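Local structure of uncharacterized protein (Capnocytophaga ochracea, 4W9R) at residues F10-L15 with E97-L103; Q19-Y24 with C66-Y72; P36-N42 with L116-S122; E77-V81 with E124-L128; N130-L134 with E158-L163. The protein is of unknown function but has the alpha/beta-hydrolase fold of the esterases and may be related to ester-hydrolysing enzymes. All coordinates share one frame; numbering follows the deposited sequence. Where two conformers were deposited one is given.

Contact 1 of 5, residues F10-L15 with E97-L103; sequences FSSGRL and EFVSAEL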
# COMPACT_ATOMS: atom_id res chain seq x y z
N PHE B 10 1.91 -14.94 -23.37
CA PHE B 10 1.21 -14.33 -24.49
C PHE B 10 2.15 -14.25 -25.69
O PHE B 10 3.26 -13.73 -25.58
CB PHE B 10 0.70 -12.94 -24.12
CG PHE B 10 -0.06 -12.25 -25.22
CD1 PHE B 10 0.58 -11.41 -26.11
CD2 PHE B 10 -1.43 -12.45 -25.37
CE1 PHE B 10 -0.12 -10.78 -27.13
CE2 PHE B 10 -2.13 -11.82 -26.38
CZ PHE B 10 -1.47 -10.98 -27.26
N SER B 11 1.71 -14.78 -26.83
CA SER B 11 2.52 -14.72 -28.03
C SER B 11 2.28 -13.40 -28.74
O SER B 11 1.17 -13.10 -29.17
CB SER B 11 2.20 -15.90 -28.96
OG SER B 11 2.58 -17.13 -28.37
N SER B 12 3.34 -12.61 -28.88
CA SER B 12 3.23 -11.28 -29.45
C SER B 12 3.90 -11.20 -30.81
O SER B 12 5.05 -11.62 -30.97
CB SER B 12 3.84 -10.24 -28.50
OG SER B 12 3.81 -8.95 -29.07
N GLY B 13 3.18 -10.68 -31.79
CA GLY B 13 3.72 -10.51 -33.12
C GLY B 13 4.70 -9.35 -33.17
O GLY B 13 5.73 -9.42 -33.84
N ARG B 14 4.37 -8.28 -32.45
CA ARG B 14 5.20 -7.09 -32.42
C ARG B 14 6.48 -7.30 -31.62
O ARG B 14 7.55 -6.84 -32.01
CB ARG B 14 4.41 -5.91 -31.84
CG ARG B 14 3.41 -5.30 -32.82
CD ARG B 14 2.53 -4.28 -32.13
NE ARG B 14 1.76 -3.48 -33.07
CZ ARG B 14 0.59 -3.86 -33.59
NH1 ARG B 14 -0.04 -3.06 -34.45
NH2 ARG B 14 0.06 -5.02 -33.26
N LEU B 15 6.37 -8.00 -30.49
CA LEU B 15 7.53 -8.29 -29.66
C LEU B 15 8.34 -9.46 -30.19
O LEU B 15 9.51 -9.63 -29.85
CB LEU B 15 7.10 -8.57 -28.22
CG LEU B 15 6.58 -7.36 -27.44
CD1 LEU B 15 6.17 -7.76 -26.03
CD2 LEU B 15 7.64 -6.27 -27.41
N GLU B 97 3.03 -0.52 -28.49
CA GLU B 97 1.88 -0.96 -29.28
C GLU B 97 1.42 -2.36 -28.90
O GLU B 97 0.26 -2.71 -29.08
CB GLU B 97 2.21 -0.90 -30.77
CG GLU B 97 2.50 0.51 -31.29
CD GLU B 97 2.67 0.56 -32.79
OE1 GLU B 97 2.14 -0.34 -33.48
OE2 GLU B 97 3.33 1.49 -33.29
N PHE B 98 2.34 -3.17 -28.37
CA PHE B 98 2.00 -4.51 -27.89
C PHE B 98 0.91 -4.44 -26.83
O PHE B 98 -0.02 -5.25 -26.82
CB PHE B 98 3.24 -5.21 -27.34
CG PHE B 98 2.94 -6.18 -26.23
CD1 PHE B 98 2.34 -7.40 -26.49
CD2 PHE B 98 3.27 -5.88 -24.91
CE1 PHE B 98 2.06 -8.29 -25.47
CE2 PHE B 98 2.99 -6.76 -23.89
CZ PHE B 98 2.39 -7.98 -24.17
N VAL B 99 1.02 -3.47 -25.93
CA VAL B 99 0.02 -3.27 -24.89
C VAL B 99 -1.31 -2.83 -25.49
O VAL B 99 -2.36 -3.40 -25.20
CB VAL B 99 0.48 -2.23 -23.85
CG1 VAL B 99 -0.59 -2.03 -22.79
CG2 VAL B 99 1.80 -2.65 -23.22
N SER B 100 -1.26 -1.80 -26.33
CA SER B 100 -2.45 -1.23 -26.95
C SER B 100 -3.15 -2.17 -27.93
O SER B 100 -4.34 -2.44 -27.81
CB SER B 100 -2.10 0.07 -27.68
OG SER B 100 -1.79 1.10 -26.78
N ALA B 101 -2.40 -2.64 -28.93
CA ALA B 101 -3.00 -3.34 -30.06
C ALA B 101 -3.13 -4.85 -29.88
O ALA B 101 -3.81 -5.51 -30.67
CB ALA B 101 -2.19 -3.04 -31.32
N GLU B 102 -2.49 -5.40 -28.86
CA GLU B 102 -2.47 -6.86 -28.69
C GLU B 102 -3.01 -7.31 -27.34
O GLU B 102 -4.04 -7.99 -27.27
CB GLU B 102 -1.05 -7.40 -28.89
CG GLU B 102 -0.45 -7.09 -30.25
CD GLU B 102 0.93 -7.69 -30.43
OE1 GLU B 102 1.43 -8.32 -29.47
OE2 GLU B 102 1.51 -7.54 -31.52
N LEU B 103 -2.31 -6.93 -26.27
CA LEU B 103 -2.65 -7.38 -24.93
C LEU B 103 -4.07 -6.99 -24.51
O LEU B 103 -4.86 -7.85 -24.13
CB LEU B 103 -1.65 -6.82 -23.92
CG LEU B 103 -1.85 -7.29 -22.47
CD1 LEU B 103 -1.77 -8.80 -22.38
CD2 LEU B 103 -0.83 -6.64 -21.56
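With CG anti to its carbonyl carbon (chi1 -59°) and the chain straight beyond, E102 holds its carboxylate out from the helix toward S12, whose hydroxyl stands anti to the backbone N (chi1 177°) and turns to meet it. S12 OG donates to E102 OE1, although the modelled 2.5 Å is doubtful at this resolution. The same OG accepts from L15 N at 3.1 Å, an ST motif, so a small residue able both to give and to receive suits the place where the chain turns. Glutamate brings two acceptors: E102 OE2 offers its syn lone pair to R14 N at 3.1 Å and takes a weak, longer bond from R14 NH2. The extended arginine lays one guanidinium face on A101 CB and sends NE to E97 OE1 at 3.2 Å, on the anti side and out of the carboxylate plane, completing a salt-bridge network with two acids five residues apart. Beneath this polar layer, F98 receives L15 CD1 over its face, 3.7 Å from the ring centroid, in a CH-pi contact. F10 CD1 comes to the edge of F98, 3.5 Å from CE1, with the two ring planes inclined at 56°. F10 also meets Y106 edge-to-face, while L103 rests on I21, V69 and V71; helix 91-110 packs on one face of the sheet, over strands 17-24 and 67-71, next to edge strand 5-12.

Contact 2 of 5, residues Q19-Y24 with C66-Y72; sequences QKIGIY and CIVVGVY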
# COMPACT_ATOMS: atom_id res chain seq x y z
N GLN B 19 5.63 -13.54 -24.15
CA GLN B 19 5.73 -12.61 -23.04
C GLN B 19 4.96 -13.11 -21.82
O GLN B 19 3.77 -13.38 -21.91
CB GLN B 19 5.21 -11.23 -23.45
CG GLN B 19 5.19 -10.22 -22.32
CD GLN B 19 6.57 -9.95 -21.75
OE1 GLN B 19 7.53 -9.72 -22.49
NE2 GLN B 19 6.69 -9.99 -20.43
N LYS B 20 5.65 -13.23 -20.70
CA LYS B 20 5.00 -13.65 -19.46
C LYS B 20 4.07 -12.56 -18.95
O LYS B 20 4.47 -11.41 -18.78
CB LYS B 20 6.03 -14.00 -18.39
CG LYS B 20 5.41 -14.44 -17.07
CD LYS B 20 6.47 -14.71 -16.01
CE LYS B 20 5.82 -15.07 -14.68
NZ LYS B 20 6.83 -15.32 -13.61
N ILE B 21 2.82 -12.93 -18.74
CA ILE B 21 1.82 -12.04 -18.17
C ILE B 21 1.07 -12.78 -17.08
O ILE B 21 1.21 -14.00 -16.94
CB ILE B 21 0.80 -11.53 -19.22
CG1 ILE B 21 -0.03 -12.69 -19.76
CG2 ILE B 21 1.50 -10.77 -20.34
CD1 ILE B 21 -1.12 -12.26 -20.73
N GLY B 22 0.27 -12.06 -16.30
CA GLY B 22 -0.57 -12.72 -15.33
C GLY B 22 -1.85 -11.95 -15.14
O GLY B 22 -1.92 -10.74 -15.39
N ILE B 23 -2.88 -12.66 -14.69
CA ILE B 23 -4.23 -12.13 -14.70
C ILE B 23 -4.93 -12.36 -13.37
O ILE B 23 -5.01 -13.49 -12.89
CB ILE B 23 -5.08 -12.79 -15.81
CG1 ILE B 23 -4.44 -12.58 -17.18
CG2 ILE B 23 -6.50 -12.23 -15.80
CD1 ILE B 23 -5.18 -13.25 -18.31
N TYR B 24 -5.43 -11.28 -12.79
CA TYR B 24 -6.25 -11.39 -11.61
C TYR B 24 -7.72 -11.26 -11.98
O TYR B 24 -8.12 -10.29 -12.64
CB TYR B 24 -5.89 -10.34 -10.56
CG TYR B 24 -6.92 -10.22 -9.47
CD1 TYR B 24 -7.03 -11.19 -8.48
CD2 TYR B 24 -7.81 -9.15 -9.44
CE1 TYR B 24 -7.98 -11.10 -7.49
CE2 TYR B 24 -8.76 -9.05 -8.45
CZ TYR B 24 -8.85 -10.03 -7.47
OH TYR B 24 -9.80 -9.93 -6.49
N CYS B 66 -12.51 -5.56 -10.18
CA CYS B 66 -11.71 -5.24 -11.36
C CYS B 66 -10.86 -6.42 -11.81
O CYS B 66 -10.56 -7.32 -11.03
CB CYS B 66 -10.82 -4.03 -11.09
SG CYS B 66 -11.71 -2.48 -10.85
N ILE B 67 -10.48 -6.40 -13.08
CA ILE B 67 -9.54 -7.38 -13.62
C ILE B 67 -8.19 -6.71 -13.81
O ILE B 67 -8.08 -5.66 -14.44
CB ILE B 67 -10.03 -7.98 -14.95
CG1 ILE B 67 -11.29 -8.82 -14.72
CG2 ILE B 67 -8.95 -8.82 -15.59
CD1 ILE B 67 -11.79 -9.53 -15.95
N VAL B 68 -7.15 -7.32 -13.24
CA VAL B 68 -5.81 -6.76 -13.32
C VAL B 68 -4.90 -7.66 -14.16
O VAL B 68 -4.79 -8.86 -13.91
CB VAL B 68 -5.19 -6.58 -11.92
CG1 VAL B 68 -3.85 -5.85 -12.03
CG2 VAL B 68 -6.14 -5.81 -11.02
N VAL B 69 -4.25 -7.07 -15.16
CA VAL B 69 -3.34 -7.81 -16.02
C VAL B 69 -1.93 -7.23 -15.93
O VAL B 69 -1.69 -6.10 -16.35
CB VAL B 69 -3.80 -7.79 -17.49
CG1 VAL B 69 -2.78 -8.48 -18.38
CG2 VAL B 69 -5.17 -8.45 -17.62
N GLY B 70 -1.01 -8.00 -15.37
CA GLY B 70 0.37 -7.57 -15.29
C GLY B 70 1.26 -8.05 -16.42
O GLY B 70 1.02 -9.10 -17.01
N VAL B 71 2.31 -7.29 -16.70
CA VAL B 71 3.32 -7.68 -17.67
C VAL B 71 4.64 -7.88 -16.93
O VAL B 71 5.20 -6.93 -16.39
CB VAL B 71 3.50 -6.63 -18.78
CG1 VAL B 71 4.58 -7.07 -19.77
CG2 VAL B 71 2.19 -6.38 -19.50
N TYR B 72 5.13 -9.11 -16.90
CA TYR B 72 6.27 -9.45 -16.05
C TYR B 72 7.61 -9.24 -16.73
O TYR B 72 7.88 -9.78 -17.80
CB TYR B 72 6.15 -10.89 -15.57
CG TYR B 72 5.09 -11.09 -14.51
CD1 TYR B 72 3.78 -11.39 -14.85
CD2 TYR B 72 5.40 -10.96 -13.16
CE1 TYR B 72 2.81 -11.57 -13.89
CE2 TYR B 72 4.43 -11.13 -12.19
CZ TYR B 72 3.14 -11.43 -12.56
OH TYR B 72 2.18 -11.60 -11.59
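The largest bump here is the ring of Y72, whose edge settles against the bare backbone at G22, CE1 lying 3.5 Å from G22 N. Glycine suits this position because it sends nothing into the space the ring occupies. The stretched aliphatic chain of K20 then covers a face of the same ring, with CE 4.0 Å from Y72 CG, and brings the ammonium over it in a cation-pi contact, NZ 4.9 Å from the centroid. At this end Q19, bent at chi2 (61°), turns its amide to the carbonyls of K20 and Y72. Its NE2 donates to K20 O at 3.1 Å, from the face of that carbonyl opposite to Y72 N, and weakly to Y72 O.

Branched residues fill the face formed by I21, I23, V69 and V71. I23 wedges CG1 against V69 CG2 at 4.2 Å and spreads CG2 toward I67 CG2; I21 and V71 pack on L103, and V69 on I107, of helix 91-110. On the other face Y24 and V68 sit CB to CB, 4.1 Å apart, beneath helix 43-59, and the phenol reaches out to R55. Paired backbone bonds, such as Y24 N to V68 O at 2.7 Å, fix the register. Two antiparallel strands with helices on both faces mark the point where, as in alpha/beta hydrolases, the antiparallel edge of the sheet joins its parallel core.

Contact 3 of 5, residues P36-N42 with L116-S122; sequences PLIVVLN and LKGVIAS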
# COMPACT_ATOMS: atom_id res chain seq x y z
N PRO B 36 -13.75 -3.17 -14.87
CA PRO B 36 -12.71 -2.25 -15.34
C PRO B 36 -11.37 -2.97 -15.42
O PRO B 36 -11.10 -3.84 -14.59
CB PRO B 36 -12.70 -1.15 -14.28
CG PRO B 36 -14.01 -1.27 -13.57
CD PRO B 36 -14.33 -2.73 -13.59
N LEU B 37 -10.55 -2.61 -16.39
CA LEU B 37 -9.26 -3.26 -16.58
C LEU B 37 -8.10 -2.39 -16.11
O LEU B 37 -8.03 -1.20 -16.43
CB LEU B 37 -9.06 -3.63 -18.06
CG LEU B 37 -7.69 -4.17 -18.46
CD1 LEU B 37 -7.37 -5.45 -17.70
CD2 LEU B 37 -7.62 -4.40 -19.96
N ILE B 38 -7.20 -2.98 -15.34
CA ILE B 38 -5.97 -2.30 -14.93
C ILE B 38 -4.75 -3.07 -15.40
O ILE B 38 -4.55 -4.23 -15.02
CB ILE B 38 -5.90 -2.12 -13.40
CG1 ILE B 38 -7.02 -1.20 -12.92
CG2 ILE B 38 -4.55 -1.54 -13.01
CD1 ILE B 38 -6.99 -0.94 -11.43
N VAL B 39 -3.94 -2.44 -16.24
CA VAL B 39 -2.73 -3.06 -16.77
C VAL B 39 -1.50 -2.61 -16.00
O VAL B 39 -1.30 -1.41 -15.78
CB VAL B 39 -2.56 -2.75 -18.27
CG1 VAL B 39 -1.28 -3.37 -18.81
CG2 VAL B 39 -3.76 -3.24 -19.06
N VAL B 40 -0.66 -3.56 -15.59
CA VAL B 40 0.56 -3.25 -14.86
C VAL B 40 1.80 -3.70 -15.64
O VAL B 40 2.01 -4.89 -15.85
CB VAL B 40 0.57 -3.92 -13.48
CG1 VAL B 40 1.83 -3.55 -12.72
CG2 VAL B 40 -0.67 -3.53 -12.70
N LEU B 41 2.61 -2.73 -16.07
CA LEU B 41 3.78 -3.01 -16.90
C LEU B 41 4.99 -3.51 -16.10
O LEU B 41 5.86 -4.21 -16.62
CB LEU B 41 4.17 -1.75 -17.67
CG LEU B 41 3.03 -1.08 -18.43
CD1 LEU B 41 3.53 0.14 -19.17
CD2 LEU B 41 2.38 -2.07 -19.39
N ASN B 42 5.02 -3.12 -14.83
CA ASN B 42 6.13 -3.38 -13.91
C ASN B 42 5.95 -4.64 -13.06
O ASN B 42 6.69 -4.85 -12.09
CB ASN B 42 6.37 -2.16 -13.04
CG ASN B 42 7.07 -1.05 -13.80
OD1 ASN B 42 6.48 0.00 -14.05
ND2 ASN B 42 8.31 -1.29 -14.18
N LEU B 116 -13.82 1.49 -18.67
CA LEU B 116 -12.68 2.04 -17.95
C LEU B 116 -11.48 1.10 -17.98
O LEU B 116 -11.53 -0.00 -17.43
CB LEU B 116 -13.06 2.35 -16.50
CG LEU B 116 -11.90 2.88 -15.64
CD1 LEU B 116 -11.37 4.18 -16.22
CD2 LEU B 116 -12.34 3.06 -14.20
N LYS B 117 -10.41 1.54 -18.62
CA LYS B 117 -9.18 0.76 -18.70
C LYS B 117 -8.00 1.60 -18.23
O LYS B 117 -7.69 2.62 -18.84
CB LYS B 117 -8.95 0.24 -20.12
CG LYS B 117 -10.00 -0.75 -20.60
CD LYS B 117 -9.88 -1.01 -22.10
CE LYS B 117 -10.83 -0.13 -22.91
NZ LYS B 117 -10.54 1.33 -22.75
N GLY B 118 -7.35 1.19 -17.15
CA GLY B 118 -6.21 1.92 -16.63
C GLY B 118 -4.86 1.29 -16.90
O GLY B 118 -4.78 0.13 -17.30
N VAL B 119 -3.80 2.05 -16.65
CA VAL B 119 -2.44 1.52 -16.76
C VAL B 119 -1.57 2.07 -15.63
O VAL B 119 -1.56 3.27 -15.36
CB VAL B 119 -1.81 1.86 -18.14
CG1 VAL B 119 -1.84 3.36 -18.41
CG2 VAL B 119 -0.38 1.33 -18.21
N ILE B 120 -0.85 1.17 -14.97
CA ILE B 120 0.04 1.55 -13.88
C ILE B 120 1.46 1.12 -14.19
O ILE B 120 1.70 -0.03 -14.55
CB ILE B 120 -0.40 0.93 -12.54
CG1 ILE B 120 -1.83 1.34 -12.20
CG2 ILE B 120 0.55 1.34 -11.42
CD1 ILE B 120 -2.33 0.76 -10.89
N ALA B 121 2.40 2.06 -14.07
CA ALA B 121 3.80 1.76 -14.36
C ALA B 121 4.74 2.62 -13.52
O ALA B 121 4.34 3.66 -12.99
CB ALA B 121 4.07 1.96 -15.84
N SER B 122 5.98 2.18 -13.41
CA SER B 122 6.99 2.91 -12.65
C SER B 122 8.30 3.04 -13.42
O SER B 122 8.55 2.29 -14.37
CB SER B 122 7.23 2.24 -11.30
OG SER B 122 7.83 0.96 -11.46
O HOH W 1 10.41 0.75 -16.00
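Five backbone hydrogen bonds join L37, V39 and L41 to L116, G118 and I120. L37 and V39 each give and accept: L37 N meets L116 O at 3.0 Å and V39 N meets G118 O at 2.9 Å, while their carbonyls take G118 N and I120 N. This staggered pattern belongs to neighbouring parallel strands, here the centre of the alpha/beta-hydrolase sheet. In that fold the second of them, 116-122, would lead into the nucleophile elbow.

Apolar contacts follow. Beta-branched residues suit the extended chain: I38 pairs with G118, which lacks a side chain, and its CG2, anti to the backbone N, meets I120 CD1 at 3.8 Å. Just past the strand, L41 sets CD1 on the small A121 CB at 3.8 Å and CG near V119 CG2.

Polar contacts gather at the strand ends. N42 OD1 accepts from S122 N, though the modelled length is doubtfully short. A water donates to S122 O at 2.9 Å and takes a weak bond from N42 ND2. K117 sends its ammonium away to T140 O.

Contact 4 of 5, residues E77-V81 with E124-L128; sequences EDVTV and EAGFL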
# COMPACT_ATOMS: atom_id res chain seq x y z
N GLU B 77 15.14 -1.94 -22.86
CA GLU B 77 14.95 -1.28 -24.15
C GLU B 77 13.48 -1.23 -24.55
O GLU B 77 13.09 -0.43 -25.40
CB GLU B 77 15.76 -2.00 -25.23
CG GLU B 77 17.26 -1.76 -25.15
CD GLU B 77 18.03 -2.49 -26.24
OE1 GLU B 77 17.53 -3.54 -26.72
OE2 GLU B 77 19.12 -2.02 -26.63
N ASP B 78 12.66 -2.07 -23.93
CA ASP B 78 11.23 -2.10 -24.21
C ASP B 78 10.51 -0.91 -23.59
O ASP B 78 9.63 -0.32 -24.22
CB ASP B 78 10.60 -3.40 -23.71
CG ASP B 78 11.02 -4.61 -24.52
OD1 ASP B 78 11.42 -4.44 -25.69
OD2 ASP B 78 10.95 -5.74 -23.99
N VAL B 79 10.85 -0.58 -22.35
CA VAL B 79 10.15 0.46 -21.62
C VAL B 79 10.83 1.83 -21.65
O VAL B 79 10.33 2.78 -21.05
CB VAL B 79 9.95 0.06 -20.15
CG1 VAL B 79 9.09 -1.19 -20.05
CG2 VAL B 79 11.30 -0.17 -19.48
N THR B 80 11.96 1.94 -22.34
CA THR B 80 12.73 3.18 -22.29
C THR B 80 12.55 4.07 -23.52
O THR B 80 12.78 3.65 -24.65
CB THR B 80 14.23 2.90 -22.13
OG1 THR B 80 14.45 2.18 -20.91
CG2 THR B 80 15.01 4.20 -22.08
N VAL B 81 12.14 5.31 -23.27
CA VAL B 81 12.06 6.33 -24.31
C VAL B 81 13.36 7.11 -24.36
O VAL B 81 13.72 7.80 -23.40
CB VAL B 81 10.89 7.29 -24.06
CG1 VAL B 81 10.86 8.38 -25.12
CG2 VAL B 81 9.57 6.54 -24.02
N GLU B 124 11.10 3.86 -15.93
CA GLU B 124 11.09 4.09 -17.37
C GLU B 124 9.72 3.80 -17.97
O GLU B 124 9.22 4.57 -18.79
CB GLU B 124 12.16 3.24 -18.06
CG GLU B 124 13.60 3.66 -17.78
CD GLU B 124 14.12 3.15 -16.45
OE1 GLU B 124 13.42 2.32 -15.82
OE2 GLU B 124 15.22 3.56 -16.05
N ALA B 125 9.12 2.68 -17.57
CA ALA B 125 7.79 2.33 -18.03
C ALA B 125 6.76 3.36 -17.57
O ALA B 125 5.77 3.62 -18.26
CB ALA B 125 7.41 0.94 -17.54
N GLY B 126 7.00 3.94 -16.40
CA GLY B 126 6.14 4.98 -15.86
C GLY B 126 6.08 6.20 -16.76
O GLY B 126 5.03 6.83 -16.90
N PHE B 127 7.21 6.54 -17.37
CA PHE B 127 7.26 7.65 -18.31
C PHE B 127 6.71 7.23 -19.67
O PHE B 127 6.09 8.03 -20.36
CB PHE B 127 8.69 8.17 -18.46
CG PHE B 127 8.81 9.35 -19.38
CD1 PHE B 127 8.29 10.58 -19.03
CD2 PHE B 127 9.44 9.22 -20.61
CE1 PHE B 127 8.39 11.66 -19.87
CE2 PHE B 127 9.55 10.30 -21.46
CZ PHE B 127 9.02 11.53 -21.09
N LEU B 128 6.96 5.98 -20.04
CA LEU B 128 6.45 5.43 -21.29
C LEU B 128 4.92 5.46 -21.32
O LEU B 128 4.32 5.69 -22.37
CB LEU B 128 6.95 3.99 -21.48
CG LEU B 128 6.36 3.21 -22.66
CD1 LEU B 128 6.79 3.83 -23.98
CD2 LEU B 128 6.77 1.75 -22.60
O HOH W 2 11.09 5.96 -20.87
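V79 leans its two methyls on successive residues of the helix: CG1 meets A125 CB at 3.7 Å, and CG2 meets E124 CB at 3.8 Å. The alanine methyl is small enough to let the backbones come close, and the branched valine spans both neighbours. T80 and E124 run side by side in the same direction, with T80 OG1 3.6 Å from E124 CG; the hydroxyl itself is hydrogen-bonded to Q76 O. E124 then bends at chi2 (81°), which carries its carboxylate away from the contact. One turn on, L128 spreads its methyls between two partners: CD2 sits 3.7 Å from V79 CA, and CD1 touches V81 CG2 at 3.9 Å, the side chains crossing at a slant. V81 also brings CB to the edge of the F127 ring, 4.2 Å from CE2.

No direct hydrogen bond joins the two segments. V79 O and E124 O lie close, but both are acceptors. A water mediates nearby, accepting from V81 N at 2.7 Å and donating to E124 O at 3.1 Å, satisfying polar backbone atoms among apolar side chains.

D78 turns away from helix 123-128 to a salt bridge with R17. Helix 123-128, which follows strand 116-122 directly, is hydrogen-bonded through G126 O to S146 of strand 143-149. L128 touches F96 of helix 91-110, and the ring of F127 stands edge-to-face with both F192 and Y131.

Contact 5 of 5, residues N130-L134 with E158-L163; sequences NYYML and EFSHAL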
# COMPACT_ATOMS: atom_id res chain seq x y z
N ASN B 130 2.95 7.61 -20.24
CA ASN B 130 2.44 8.94 -20.54
C ASN B 130 2.02 9.08 -22.00
O ASN B 130 1.09 9.82 -22.32
CB ASN B 130 3.48 10.01 -20.21
CG ASN B 130 3.75 10.13 -18.73
OD1 ASN B 130 2.87 9.88 -17.91
ND2 ASN B 130 4.97 10.53 -18.38
N TYR B 131 2.72 8.36 -22.88
CA TYR B 131 2.55 8.53 -24.32
C TYR B 131 1.23 7.97 -24.85
O TYR B 131 0.90 8.16 -26.02
CB TYR B 131 3.73 7.91 -25.05
CG TYR B 131 4.97 8.76 -24.98
CD1 TYR B 131 5.80 8.73 -23.86
CD2 TYR B 131 5.31 9.62 -26.02
CE1 TYR B 131 6.93 9.52 -23.78
CE2 TYR B 131 6.44 10.41 -25.95
CZ TYR B 131 7.25 10.36 -24.83
OH TYR B 131 8.37 11.15 -24.76
N TYR B 132 0.48 7.29 -23.99
CA TYR B 132 -0.85 6.83 -24.37
C TYR B 132 -1.83 7.99 -24.47
O TYR B 132 -2.91 7.86 -25.06
CB TYR B 132 -1.35 5.77 -23.38
CG TYR B 132 -0.60 4.47 -23.49
CD1 TYR B 132 -0.76 3.64 -24.59
CD2 TYR B 132 0.27 4.06 -22.49
CE1 TYR B 132 -0.08 2.45 -24.70
CE2 TYR B 132 0.96 2.86 -22.59
CZ TYR B 132 0.78 2.06 -23.70
OH TYR B 132 1.46 0.87 -23.82
N MSE B 133 -1.45 9.14 -23.91
CA MSE B 133 -2.22 10.37 -24.04
C MSE B 133 -2.18 10.92 -25.46
O MSE B 133 -3.07 11.67 -25.87
CB MSE B 133 -1.69 11.44 -23.08
CG MSE B 133 -2.15 11.29 -21.64
SE MSE B 133 -1.19 12.52 -20.48
CE MSE B 133 -1.26 14.10 -21.60
N LEU B 134 -1.14 10.56 -26.20
CA LEU B 134 -0.91 11.12 -27.53
C LEU B 134 -1.56 10.28 -28.63
O LEU B 134 -1.40 10.58 -29.82
CB LEU B 134 0.59 11.25 -27.80
CG LEU B 134 1.40 11.97 -26.71
CD1 LEU B 134 2.86 12.08 -27.10
CD2 LEU B 134 0.81 13.34 -26.42
N GLU B 158 4.80 19.09 -24.86
CA GLU B 158 3.96 18.33 -25.78
C GLU B 158 2.80 17.66 -25.05
O GLU B 158 1.69 17.57 -25.58
CB GLU B 158 4.79 17.29 -26.54
CG GLU B 158 4.01 16.55 -27.61
CD GLU B 158 4.90 15.85 -28.61
OE1 GLU B 158 6.07 16.27 -28.77
OE2 GLU B 158 4.45 14.87 -29.24
N PHE B 159 3.05 17.19 -23.84
CA PHE B 159 2.00 16.59 -23.03
C PHE B 159 1.08 17.66 -22.47
O PHE B 159 -0.08 17.39 -22.14
CB PHE B 159 2.59 15.75 -21.89
CG PHE B 159 3.23 14.47 -22.35
CD1 PHE B 159 2.44 13.40 -22.75
CD2 PHE B 159 4.60 14.33 -22.38
CE1 PHE B 159 3.02 12.22 -23.18
CE2 PHE B 159 5.19 13.15 -22.80
CZ PHE B 159 4.40 12.09 -23.20
N SER B 160 1.59 18.88 -22.37
CA SER B 160 0.80 20.02 -21.91
C SER B 160 -0.32 20.31 -22.89
O SER B 160 -1.46 20.57 -22.49
CB SER B 160 1.68 21.25 -21.73
OG SER B 160 0.92 22.37 -21.29
N HIS B 161 -0.00 20.26 -24.18
CA HIS B 161 -0.99 20.49 -25.23
C HIS B 161 -2.07 19.42 -25.22
O HIS B 161 -3.24 19.71 -25.46
CB HIS B 161 -0.31 20.55 -26.60
CG HIS B 161 0.65 21.69 -26.75
ND1 HIS B 161 1.75 21.64 -27.58
CD2 HIS B 161 0.67 22.92 -26.17
CE1 HIS B 161 2.41 22.78 -27.51
NE2 HIS B 161 1.78 23.57 -26.66
N ALA B 162 -1.67 18.19 -24.94
CA ALA B 162 -2.60 17.07 -24.91
C ALA B 162 -3.59 17.21 -23.75
O ALA B 162 -4.78 16.93 -23.90
CB ALA B 162 -1.85 15.75 -24.80
N LEU B 163 -3.08 17.66 -22.60
CA LEU B 163 -3.92 17.88 -21.43
C LEU B 163 -4.89 19.03 -21.65
O LEU B 163 -6.02 19.00 -21.16
CB LEU B 163 -3.06 18.16 -20.20
CG LEU B 163 -2.32 16.97 -19.59
CD1 LEU B 163 -1.44 17.44 -18.44
CD2 LEU B 163 -3.30 15.92 -19.10
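Residues N130-L134, which meet F159 and A162, wind through a tight 3-10 turn, M133 N bonding to N130 O at 3.1 Å. Facing them is a regular helix, in which L163 N bonds to F159 O at 3.0 Å. No hydrogen bond crosses between the two; side chains do the joining.

F159 buries more surface here than any other residue. Its CZ stands over the centre of the Y131 ring in a T-shaped contact, centroids 4.9 Å apart and planes at 81°. L134 crosses it at about a right angle, CG 3.9 Å from CE1. In M133, a selenomethionine, the bend at chi3 (44°) brings CE to 3.6 Å from A162 CB, near L163 CG and the edge of F159. A long flexible chain can bridge from the turn to the helix, and the small A162 admits both it and L134 CD2.

Around them, F159 and L163 rest on M196 of helix 183-196, M133 touches I144 of strand 143-149, and N130 OD1 is hydrogen-bonded to Y173 OH of strand 171-180.

Contacts 2 and 3 are successive parts of one sheet, their centres about 9 Å apart: strand 67-71 lies beside strand 35-40, and V71 N reaches V40 O at 2.6 Å, probably as a hydrogen bond. Contact 1 borders them, F10 O lying 2.8 Å from Q19 N, and its V99 packs CG2 on L41 CD2 at 3.9 Å. Contact 4 takes up where strand 116-122 of contact 3 ends, A121 CB touching G126 N. In position this junction matches where alpha/beta hydrolases carry the nucleophile elbow, though no catalytic residue is established. Contact 5, centred about 15 Å from contact 4, touches it through Y131 OH and V81 CG1, and meets contact 1 through Y132.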